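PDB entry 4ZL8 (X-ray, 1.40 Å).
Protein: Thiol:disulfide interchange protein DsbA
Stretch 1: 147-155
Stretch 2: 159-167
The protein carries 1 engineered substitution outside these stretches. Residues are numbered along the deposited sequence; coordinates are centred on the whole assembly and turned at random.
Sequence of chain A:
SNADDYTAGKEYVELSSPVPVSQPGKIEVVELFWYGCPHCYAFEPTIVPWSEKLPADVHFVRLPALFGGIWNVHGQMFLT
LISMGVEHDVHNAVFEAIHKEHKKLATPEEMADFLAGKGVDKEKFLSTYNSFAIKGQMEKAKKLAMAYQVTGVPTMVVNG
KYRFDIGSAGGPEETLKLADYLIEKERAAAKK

Stretch 1 (147-155) AYQVTGVPT
Stretch 2 (159-167) NGKYRFDIG

The two stretches meet in a modest, mixed contact, burying 365 Å² summed over both sides, in which one direct hydrogen bond from Arg 163, a few apolar touches and three bridging waters join a helix end and loop to a short strand.

Stretch 1 starts in the last turn of a helix, and Gln 149 is the first residue to leave helical phi/psi. It takes positive phi (52/46) and closes a Schellman motif; Val 150 is extended (-90/135), Thr 151 breaks the extension (-125/12), and the chain is extended again from Gly 152 (-176/177), with a cis peptide bond before Pro 154 (-73/143, C-gamma endo). Stretch 2 begins with Asn 159 (50/34) and Gly 160 (69/12), enters a strand at Tyr 162 (-126/126), with Phe 164 at -159/161, and turns into a helix at Ile 166 (-65/-38). The chains run antiparallel where their CA atoms come closest: Thr 155 CA lies 4.6 Å from Asp 165 CA.

Arg 163 loses more area to the contact than any other residue, 89 Å². Its CA-to-CB bond points toward stretch 1, and chi angles of -171° (t), -173° (t), 66° (p) and -136° bring the guanidinium to the helix end. There Arg 163 NH2 donates to Tyr 148 O at 2.8 Å with an N-H...O angle of 157°; the acceptor lies near the guanidinium plane, as a good donor geometry requires. Gln 149 O sits over one face of the group, 3.3 Å from Arg 163 NH2, and the poor angle excludes a hydrogen bond. Water 1 accepts from Arg 163 NH2 (2.8 Å) and donates to Gln 149 OE1 (2.4 Å).

The aliphatic part of the arginine packs as well: Arg 163 CG is 3.6 Å from Thr 155 CG2, and Arg 163 CD is 3.9 Å from Val 150 CG2. Thr 155 (chi1 -64°, m) turns its hydroxyl back into its own loop, Thr 155 OG1 donating to Gly 152 O at 2.7 Å. Water 3 donates to that same Thr 155 OG1 and to Asp 165 OD2, each at 2.7 Å, linking Thr 155 to Asp 165.

Asp 165 (chi1 60°, p) is the N-cap of the following helix, its side chain capping a backbone N just past the stretch. Beside it, Pro 154 O lies 3.5 Å from Asp 165 CB, and water 2 lies 2.7 Å from Pro 154 O and accepts from Ile 166 N (2.9 Å). Ile 166 (m, t) completes the apolar contact, with Ile 166 CD1 3.9 Å from Pro 154 CG. At the other end, Gly 160 CA approaches the Tyr 148 ring obliquely, 4.4 Å from Tyr 148 CE1.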

# COMPACT_ATOMS: atom_id res chain seq x y z
N ALA A 147 -7.50 -12.23 1.87
CA ALA A 147 -7.73 -12.43 3.30
C ALA A 147 -8.34 -11.20 3.97
O ALA A 147 -9.10 -11.32 4.92
CB ALA A 147 -6.42 -12.80 4.00
N TYR A 148 -7.98 -10.01 3.49
CA TYR A 148 -8.57 -8.78 4.00
C TYR A 148 -9.97 -8.55 3.43
O TYR A 148 -10.68 -7.64 3.91
CB TYR A 148 -7.71 -7.57 3.65
CG TYR A 148 -6.29 -7.54 4.18
CD1 TYR A 148 -5.96 -8.01 5.43
CD2 TYR A 148 -5.28 -7.01 3.39
CE1 TYR A 148 -4.64 -7.98 5.88
CE2 TYR A 148 -3.98 -6.96 3.84
CZ TYR A 148 -3.67 -7.44 5.09
OH TYR A 148 -2.36 -7.39 5.51
N GLN A 149 -10.34 -9.34 2.42
CA GLN A 149 -11.60 -9.19 1.68
C GLN A 149 -11.78 -7.76 1.17
O GLN A 149 -12.86 -7.16 1.27
CB GLN A 149 -12.76 -9.65 2.55
CG GLN A 149 -12.70 -11.15 2.84
CD GLN A 149 -13.79 -11.60 3.79
OE1 GLN A 149 -13.70 -11.41 4.99
NE2 GLN A 149 -14.85 -12.17 3.24
N VAL A 150 -10.72 -7.23 0.59
CA VAL A 150 -10.73 -5.88 0.08
C VAL A 150 -11.19 -5.92 -1.36
O VAL A 150 -10.73 -6.77 -2.12
CB VAL A 150 -9.31 -5.30 0.18
CG1 VAL A 150 -9.19 -4.02 -0.63
CG2 VAL A 150 -8.96 -5.05 1.63
N THR A 151 -12.08 -5.01 -1.74
CA THR A 151 -12.65 -5.02 -3.09
C THR A 151 -12.48 -3.68 -3.80
O THR A 151 -13.08 -3.45 -4.85
CB THR A 151 -14.14 -5.41 -3.10
OG1 THR A 151 -14.88 -4.56 -2.23
CG2 THR A 151 -14.31 -6.87 -2.66
N GLY A 152 -11.66 -2.81 -3.24
CA GLY A 152 -11.30 -1.59 -3.91
C GLY A 152 -10.29 -0.83 -3.08
O GLY A 152 -9.93 -1.25 -1.97
N VAL A 153 -9.84 0.29 -3.63
CA VAL A 153 -8.76 1.08 -3.05
C VAL A 153 -9.10 2.57 -3.15
O VAL A 153 -9.93 2.95 -3.99
CB VAL A 153 -7.42 0.79 -3.75
CG1 VAL A 153 -6.99 -0.66 -3.48
CG2 VAL A 153 -7.48 1.05 -5.24
N PRO A 154 -8.48 3.39 -2.30
CA PRO A 154 -7.59 3.01 -1.19
C PRO A 154 -8.39 2.42 -0.03
O PRO A 154 -9.49 2.88 0.28
CB PRO A 154 -6.93 4.33 -0.81
CG PRO A 154 -7.92 5.39 -1.22
CD PRO A 154 -8.64 4.85 -2.42
N THR A 155 -7.81 1.41 0.62
CA THR A 155 -8.40 0.78 1.80
C THR A 155 -7.30 0.57 2.81
O THR A 155 -6.18 0.21 2.47
CB THR A 155 -9.05 -0.56 1.46
OG1 THR A 155 -10.14 -0.34 0.56
CG2 THR A 155 -9.58 -1.28 2.69
N ASN A 159 -3.42 -3.73 11.85
CA ASN A 159 -2.98 -4.92 12.57
C ASN A 159 -3.64 -6.22 12.14
O ASN A 159 -3.84 -7.14 12.93
CB ASN A 159 -3.10 -4.74 14.09
CG ASN A 159 -1.88 -5.21 14.82
OD1 ASN A 159 -0.79 -5.28 14.24
ND2 ASN A 159 -2.05 -5.55 16.09
N GLY A 160 -3.92 -6.31 10.85
CA GLY A 160 -4.51 -7.51 10.27
C GLY A 160 -5.94 -7.76 10.73
O GLY A 160 -6.49 -8.83 10.51
N LYS A 161 -6.55 -6.75 11.36
CA LYS A 161 -7.78 -6.94 12.12
C LYS A 161 -8.91 -5.99 11.74
O LYS A 161 -10.07 -6.36 11.91
CB LYS A 161 -7.50 -6.75 13.63
CG LYS A 161 -6.77 -7.90 14.28
CD LYS A 161 -6.47 -7.59 15.74
CE LYS A 161 -5.38 -8.51 16.28
NZ LYS A 161 -4.87 -8.09 17.61
N TYR A 162 -8.60 -4.76 11.35
CA TYR A 162 -9.64 -3.73 11.18
C TYR A 162 -9.54 -3.15 9.78
O TYR A 162 -8.47 -2.68 9.38
CB TYR A 162 -9.47 -2.60 12.20
CG TYR A 162 -9.29 -3.06 13.61
CD1 TYR A 162 -10.34 -3.58 14.34
CD2 TYR A 162 -8.04 -2.96 14.22
CE1 TYR A 162 -10.16 -4.00 15.66
CE2 TYR A 162 -7.85 -3.38 15.51
CZ TYR A 162 -8.92 -3.90 16.22
OH TYR A 162 -8.75 -4.31 17.51
N ARG A 163 -10.65 -3.16 9.05
CA ARG A 163 -10.66 -2.65 7.67
C ARG A 163 -11.55 -1.42 7.58
O ARG A 163 -12.64 -1.41 8.14
CB ARG A 163 -11.15 -3.73 6.71
CG ARG A 163 -11.00 -3.38 5.24
CD ARG A 163 -11.66 -4.41 4.33
NE ARG A 163 -13.10 -4.43 4.49
CZ ARG A 163 -13.84 -5.53 4.57
NH1 ARG A 163 -15.14 -5.41 4.70
NH2 ARG A 163 -13.30 -6.75 4.54
N PHE A 164 -11.07 -0.41 6.87
CA PHE A 164 -11.84 0.83 6.72
C PHE A 164 -11.35 1.58 5.49
O PHE A 164 -10.28 1.30 4.97
CB PHE A 164 -11.77 1.71 7.98
CG PHE A 164 -10.38 1.99 8.48
CD1 PHE A 164 -9.68 1.04 9.21
CD2 PHE A 164 -9.77 3.24 8.26
CE1 PHE A 164 -8.41 1.30 9.70
CE2 PHE A 164 -8.50 3.50 8.77
CZ PHE A 164 -7.82 2.52 9.48
N ASP A 165 -12.17 2.50 4.99
CA ASP A 165 -11.73 3.29 3.85
C ASP A 165 -12.14 4.74 4.04
O ASP A 165 -12.68 5.09 5.09
CB ASP A 165 -12.19 2.67 2.52
CG ASP A 165 -13.69 2.55 2.39
OD1 ASP A 165 -14.43 3.41 2.88
OD2 ASP A 165 -14.15 1.60 1.70
N ILE A 166 -11.89 5.59 3.06
CA ILE A 166 -12.13 7.01 3.25
C ILE A 166 -13.61 7.26 3.43
O ILE A 166 -14.03 8.09 4.24
CB ILE A 166 -11.51 7.85 2.12
CG1 ILE A 166 -9.98 7.68 2.14
CG2 ILE A 166 -11.91 9.30 2.27
CD1 ILE A 166 -9.26 8.30 0.96
N GLY A 167 -14.43 6.54 2.68
CA GLY A 167 -15.87 6.71 2.76
C GLY A 167 -16.42 6.28 4.11
O GLY A 167 -17.25 6.98 4.71
O HOH W 1 -14.50 -9.15 5.44
O HOH W 2 -11.05 5.04 0.36
O HOH W 3 -12.72 -0.71 1.36